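Local coordinates for histone acetyltransferase, ELP3 family (Methanocaldococcus infernus, PDB 6IA8), which mediates formation of carboxymethyluridine at the wobble uridine of tRNAs, using acetyl-CoA and S-adenosyl-L-methionine, at residues L409-L423 / Y469-A481. Residues are numbered along the deposited sequence; the frame is centred on the assembly and turned at random.
Sequences LSFEDVKNDILIAFL and YGRMLMKEAERIA. With SO4 (sulfate ion), chain D.
F411 lies against the first turn of helix 469-481: Y469 CD1 sits over one face of its ring, 3.4 Å from F411 CG, the ring planes inclined at 57°. L473 CG meets the F411 ring at its edge; M472 CB packs obliquely, and M472 SD, 5.1 Å from the F411 ring centroid, adds an oblique Met-aromatic contact. I420 chi1 (-68°) sets CG1 beside the backbone N, leaving CG2 to make a CH-pi contact over a Y469 face, 4.0 Å from the ring centroid. L473 branches between the strands, CD1 touching A421 CB at 3.7 Å and CD2 touching L409 CB at 3.9 Å. Replacing F411 with an alanine would probably leave Y469 CD1 without the ring it rests on and open a gap beside L473 and M472. L409 CD2 and I480 CD1 meet tip to tip. A classic beta bulge, I420 and A421 both opposite F411, lets both face the helix. G470 N, R471 N and R471 NE and NH2 bind a sulfate, consistent with a probable acetyl-CoA pyrophosphate site as in GNAT relatives. The helix axis passes 8.6 Å from that of strand 418-423, at 30°; strands 392-401 and 440-448 flank the hairpin.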
loop_
_atom_site.group_PDB
_atom_site.type_symbol
_atom_site.label_atom_id
_atom_site.label_comp_id
_atom_site.label_asym_id
_atom_site.label_seq_id
_atom_site.Cartn_x
_atom_site.Cartn_y
_atom_site.Cartn_z
ATOM N N LEU A 409 10.266 -4.076 -12.079
ATOM C CA LEU A 409 10.437 -3.504 -13.409
ATOM C C LEU A 409 9.874 -2.096 -13.423
ATOM O O LEU A 409 8.795 -1.863 -12.885
ATOM C CB LEU A 409 9.697 -4.339 -14.458
ATOM C CG LEU A 409 10.124 -5.795 -14.644
ATOM C CD1 LEU A 409 9.166 -6.459 -15.658
ATOM C CD2 LEU A 409 11.589 -5.905 -15.138
ATOM N N SER A 410 10.557 -1.165 -14.082
ATOM C CA SER A 410 10.055 0.201 -14.098
ATOM C C SER A 410 10.449 0.899 -15.391
ATOM O O SER A 410 11.423 0.532 -16.048
ATOM C CB SER A 410 10.562 0.985 -12.875
ATOM O OG SER A 410 11.974 1.037 -12.900
ATOM N N PHE A 411 9.637 1.875 -15.776
ATOM C CA PHE A 411 10.022 2.858 -16.779
ATOM C C PHE A 411 10.421 4.112 -16.021
ATOM O O PHE A 411 9.674 4.579 -15.155
ATOM C CB PHE A 411 8.891 3.148 -17.768
ATOM C CG PHE A 411 8.859 2.181 -18.900
ATOM C CD1 PHE A 411 9.800 2.280 -19.939
ATOM C CD2 PHE A 411 7.950 1.148 -18.920
ATOM C CE1 PHE A 411 9.808 1.354 -20.985
ATOM C CE2 PHE A 411 7.951 0.220 -19.974
ATOM C CZ PHE A 411 8.880 0.312 -20.991
ATOM N N GLU A 412 11.574 4.674 -16.368
ATOM C CA GLU A 412 12.172 5.739 -15.581
ATOM C C GLU A 412 13.011 6.605 -16.495
ATOM O O GLU A 412 13.703 6.075 -17.361
ATOM C CB GLU A 412 13.050 5.143 -14.475
ATOM C CG GLU A 412 13.822 6.142 -13.648
ATOM C CD GLU A 412 14.791 5.476 -12.680
ATOM O OE1 GLU A 412 14.527 4.323 -12.269
ATOM O OE2 GLU A 412 15.822 6.105 -12.344
ATOM N N ASP A 413 12.918 7.925 -16.311
ATOM C CA ASP A 413 13.878 8.887 -16.848
ATOM C C ASP A 413 15.126 8.734 -15.989
ATOM O O ASP A 413 15.162 9.188 -14.843
ATOM C CB ASP A 413 13.291 10.296 -16.786
ATOM C CG ASP A 413 14.296 11.380 -17.111
ATOM O OD1 ASP A 413 15.518 11.084 -17.192
ATOM O OD2 ASP A 413 13.864 12.543 -17.305
ATOM N N VAL A 414 16.161 8.081 -16.530
ATOM C CA VAL A 414 17.317 7.741 -15.709
ATOM C C VAL A 414 18.301 8.887 -15.615
ATOM O O VAL A 414 19.241 8.806 -14.818
ATOM C CB VAL A 414 18.064 6.503 -16.240
ATOM C CG1 VAL A 414 17.147 5.306 -16.298
ATOM C CG2 VAL A 414 18.662 6.801 -17.621
ATOM N N LYS A 415 18.126 9.939 -16.422
ATOM C CA LYS A 415 18.912 11.152 -16.238
ATOM C C LYS A 415 18.413 11.952 -15.041
ATOM O O LYS A 415 19.205 12.388 -14.198
ATOM C CB LYS A 415 18.865 12.005 -17.511
ATOM C CG LYS A 415 19.525 13.370 -17.394
ATOM C CD LYS A 415 19.532 14.090 -18.743
ATOM C CE LYS A 415 20.164 15.509 -18.663
ATOM N NZ LYS A 415 19.478 16.404 -17.693
ATOM N N ASN A 416 17.111 12.198 -14.972
ATOM C CA ASN A 416 16.535 13.017 -13.908
ATOM C C ASN A 416 15.959 12.206 -12.770
ATOM O O ASN A 416 15.452 12.790 -11.810
ATOM C CB ASN A 416 15.450 13.930 -14.486
ATOM C CG ASN A 416 16.011 14.840 -15.577
ATOM O OD1 ASN A 416 16.877 15.676 -15.304
ATOM N ND2 ASN A 416 15.542 14.676 -16.803
ATOM N N ASP A 417 15.986 10.885 -12.886
ATOM C CA ASP A 417 15.481 9.957 -11.868
ATOM C C ASP A 417 14.000 10.183 -11.587
ATOM O O ASP A 417 13.606 10.448 -10.459
ATOM C CB ASP A 417 16.285 10.075 -10.573
ATOM C CG ASP A 417 17.753 9.756 -10.771
ATOM O OD1 ASP A 417 18.068 8.898 -11.620
ATOM O OD2 ASP A 417 18.595 10.365 -10.082
ATOM N N ILE A 418 13.182 10.049 -12.631
ATOM C CA ILE A 418 11.735 10.238 -12.542
ATOM C C ILE A 418 11.047 8.940 -12.947
ATOM O O ILE A 418 11.308 8.409 -14.030
ATOM C CB ILE A 418 11.246 11.397 -13.428
ATOM C CG1 ILE A 418 11.994 12.686 -13.104
ATOM C CG2 ILE A 418 9.717 11.558 -13.244
ATOM C CD1 ILE A 418 11.572 13.896 -13.907
ATOM N N LEU A 419 10.178 8.431 -12.075
ATOM C CA LEU A 419 9.557 7.121 -12.230
ATOM C C LEU A 419 8.199 7.310 -12.881
ATOM O O LEU A 419 7.374 8.087 -12.383
ATOM C CB LEU A 419 9.415 6.443 -10.864
ATOM C CG LEU A 419 8.661 5.117 -10.816
ATOM C CD1 LEU A 419 9.398 4.032 -11.517
ATOM C CD2 LEU A 419 8.381 4.753 -9.341
ATOM N N ILE A 420 7.966 6.581 -13.974
ATOM C CA ILE A 420 6.765 6.722 -14.784
ATOM C C ILE A 420 5.776 5.590 -14.541
ATOM O O ILE A 420 4.560 5.801 -14.615
ATOM C CB ILE A 420 7.155 6.802 -16.279
ATOM C CG1 ILE A 420 7.902 8.127 -16.532
ATOM C CG2 ILE A 420 5.944 6.685 -17.136
ATOM C CD1 ILE A 420 8.760 8.106 -17.790
ATOM N N ALA A 421 6.279 4.376 -14.334
ATOM C CA ALA A 421 5.443 3.189 -14.206
ATOM C C ALA A 421 6.293 2.073 -13.632
ATOM O O ALA A 421 7.514 2.058 -13.807
ATOM C CB ALA A 421 4.873 2.760 -15.553
ATOM N N PHE A 422 5.640 1.111 -12.982
ATOM C CA PHE A 422 6.382 -0.003 -12.418
ATOM C C PHE A 422 5.488 -1.232 -12.352
ATOM O O PHE A 422 4.252 -1.138 -12.364
ATOM C CB PHE A 422 6.978 0.367 -11.036
ATOM C CG PHE A 422 5.977 0.549 -9.958
ATOM C CD1 PHE A 422 5.495 1.805 -9.669
ATOM C CD2 PHE A 422 5.556 -0.525 -9.184
ATOM C CE1 PHE A 422 4.573 2.016 -8.657
ATOM C CE2 PHE A 422 4.612 -0.328 -8.161
ATOM C CZ PHE A 422 4.119 0.928 -7.906
ATOM N N LEU A 423 6.142 -2.390 -12.277
ATOM C CA LEU A 423 5.465 -3.674 -12.184
ATOM C C LEU A 423 6.245 -4.533 -11.196
ATOM O O LEU A 423 7.485 -4.588 -11.253
ATOM C CB LEU A 423 5.391 -4.365 -13.547
ATOM C CG LEU A 423 4.721 -5.719 -13.640
ATOM C CD1 LEU A 423 4.156 -5.916 -15.059
ATOM C CD2 LEU A 423 5.642 -6.864 -13.282
ATOM N N TYR A 469 3.023 2.201 -21.663
ATOM C CA TYR A 469 3.978 1.782 -20.642
ATOM C C TYR A 469 3.486 0.539 -19.919
ATOM O O TYR A 469 4.270 -0.391 -19.667
ATOM C CB TYR A 469 4.235 2.925 -19.654
ATOM C CG TYR A 469 5.072 4.028 -20.238
ATOM C CD1 TYR A 469 6.384 3.789 -20.652
ATOM C CD2 TYR A 469 4.561 5.309 -20.373
ATOM C CE1 TYR A 469 7.158 4.791 -21.200
ATOM C CE2 TYR A 469 5.340 6.336 -20.918
ATOM C CZ TYR A 469 6.630 6.069 -21.325
ATOM O OH TYR A 469 7.389 7.086 -21.853
ATOM N N GLY A 470 2.184 0.497 -19.610
ATOM C CA GLY A 470 1.623 -0.660 -18.927
ATOM C C GLY A 470 1.752 -1.913 -19.768
ATOM O O GLY A 470 2.235 -2.954 -19.310
ATOM N N ARG A 471 1.378 -1.808 -21.038
ATOM C CA ARG A 471 1.472 -2.959 -21.923
ATOM C C ARG A 471 2.913 -3.408 -22.110
ATOM O O ARG A 471 3.179 -4.610 -22.202
ATOM C CB ARG A 471 0.844 -2.633 -23.271
ATOM C CG ARG A 471 -0.665 -2.735 -23.251
ATOM C CD ARG A 471 -1.278 -2.043 -24.468
ATOM N NE ARG A 471 -1.163 -0.592 -24.348
ATOM C CZ ARG A 471 -1.596 0.273 -25.258
ATOM N NH1 ARG A 471 -2.178 -0.163 -26.368
ATOM N NH2 ARG A 471 -1.442 1.574 -25.057
ATOM N N MET A 472 3.851 -2.459 -22.203
ATOM C CA MET A 472 5.256 -2.830 -22.364
ATOM C C MET A 472 5.799 -3.509 -21.102
ATOM O O MET A 472 6.576 -4.466 -21.188
ATOM C CB MET A 472 6.085 -1.591 -22.714
ATOM C CG MET A 472 5.898 -1.096 -24.129
ATOM S SD MET A 472 7.122 0.160 -24.586
ATOM C CE MET A 472 6.431 1.620 -23.808
ATOM N N LEU A 473 5.411 -3.043 -19.917
ATOM C CA LEU A 473 5.860 -3.727 -18.709
ATOM C C LEU A 473 5.289 -5.142 -18.634
ATOM O O LEU A 473 5.988 -6.079 -18.227
ATOM C CB LEU A 473 5.469 -2.922 -17.472
ATOM C CG LEU A 473 6.249 -1.626 -17.222
ATOM C CD1 LEU A 473 5.623 -0.788 -16.135
ATOM C CD2 LEU A 473 7.704 -1.971 -16.870
ATOM N N MET A 474 4.020 -5.319 -19.011
ATOM C CA MET A 474 3.434 -6.659 -18.999
ATOM C C MET A 474 4.145 -7.573 -19.988
ATOM O O MET A 474 4.430 -8.740 -19.674
ATOM C CB MET A 474 1.942 -6.593 -19.316
ATOM C CG MET A 474 1.127 -5.915 -18.211
ATOM S SD MET A 474 1.065 -6.940 -16.682
ATOM C CE MET A 474 0.072 -8.286 -17.331
ATOM N N LYS A 475 4.447 -7.063 -21.186
ATOM C CA LYS A 475 5.141 -7.892 -22.164
ATOM C C LYS A 475 6.499 -8.324 -21.612
ATOM O O LYS A 475 6.926 -9.478 -21.773
ATOM C CB LYS A 475 5.293 -7.129 -23.485
ATOM C CG LYS A 475 5.678 -8.020 -24.662
ATOM N N GLU A 476 7.212 -7.394 -20.979
ATOM C CA GLU A 476 8.528 -7.734 -20.438
ATOM C C GLU A 476 8.400 -8.712 -19.278
ATOM O O GLU A 476 9.196 -9.648 -19.138
ATOM C CB GLU A 476 9.256 -6.478 -19.980
ATOM C CG GLU A 476 10.631 -6.735 -19.390
ATOM C CD GLU A 476 11.663 -7.119 -20.417
ATOM O OE1 GLU A 476 12.774 -7.479 -20.011
ATOM O OE2 GLU A 476 11.366 -7.075 -21.630
ATOM N N ALA A 477 7.358 -8.558 -18.472
ATOM C CA ALA A 477 7.140 -9.516 -17.391
ATOM C C ALA A 477 6.879 -10.917 -17.939
ATOM O O ALA A 477 7.406 -11.919 -17.419
ATOM C CB ALA A 477 5.969 -9.062 -16.511
ATOM N N GLU A 478 6.044 -11.008 -18.974
ATOM C CA GLU A 478 5.760 -12.297 -19.590
ATOM C C GLU A 478 7.023 -12.910 -20.184
ATOM O O GLU A 478 7.255 -14.121 -20.049
ATOM C CB GLU A 478 4.686 -12.134 -20.664
ATOM C CG GLU A 478 3.323 -11.717 -20.051
ATOM C CD GLU A 478 2.320 -11.284 -21.094
ATOM O OE1 GLU A 478 2.605 -11.397 -22.297
ATOM O OE2 GLU A 478 1.251 -10.818 -20.699
ATOM N N ARG A 479 7.849 -12.094 -20.852
ATOM C CA ARG A 479 9.093 -12.604 -21.430
ATOM C C ARG A 479 10.021 -13.136 -20.343
ATOM O O ARG A 479 10.598 -14.225 -20.470
ATOM C CB ARG A 479 9.799 -11.508 -22.229
ATOM C CG ARG A 479 11.029 -11.976 -22.967
ATOM C CD ARG A 479 11.877 -10.817 -23.467
ATOM N NE ARG A 479 12.561 -10.125 -22.377
ATOM C CZ ARG A 479 13.663 -10.571 -21.782
ATOM N NH1 ARG A 479 14.205 -11.718 -22.162
ATOM N NH2 ARG A 479 14.218 -9.874 -20.802
ATOM N N ILE A 480 10.180 -12.375 -19.259
ATOM C CA ILE A 480 11.061 -12.803 -18.182
ATOM C C ILE A 480 10.545 -14.096 -17.577
ATOM O O ILE A 480 11.310 -15.041 -17.354
ATOM C CB ILE A 480 11.195 -11.696 -17.119
ATOM C CG1 ILE A 480 11.965 -10.515 -17.702
ATOM C CG2 ILE A 480 11.854 -12.243 -15.865
ATOM C CD1 ILE A 480 12.049 -9.306 -16.780
ATOM N N ALA A 481 9.236 -14.148 -17.286
ATOM C CA ALA A 481 8.656 -15.326 -16.659
ATOM C C ALA A 481 8.918 -16.562 -17.495
ATOM O O ALA A 481 9.296 -17.609 -16.963
ATOM C CB ALA A 481 7.157 -15.137 -16.456
HETATM S S SO4 D . -0.905 1.483 -21.286
HETATM O O1 SO4 D . -0.035 0.490 -21.947
HETATM O O2 SO4 D . -1.103 2.575 -22.283
HETATM O O3 SO4 D . -2.163 0.849 -20.917
HETATM O O4 SO4 D . -0.214 2.039 -20.111
#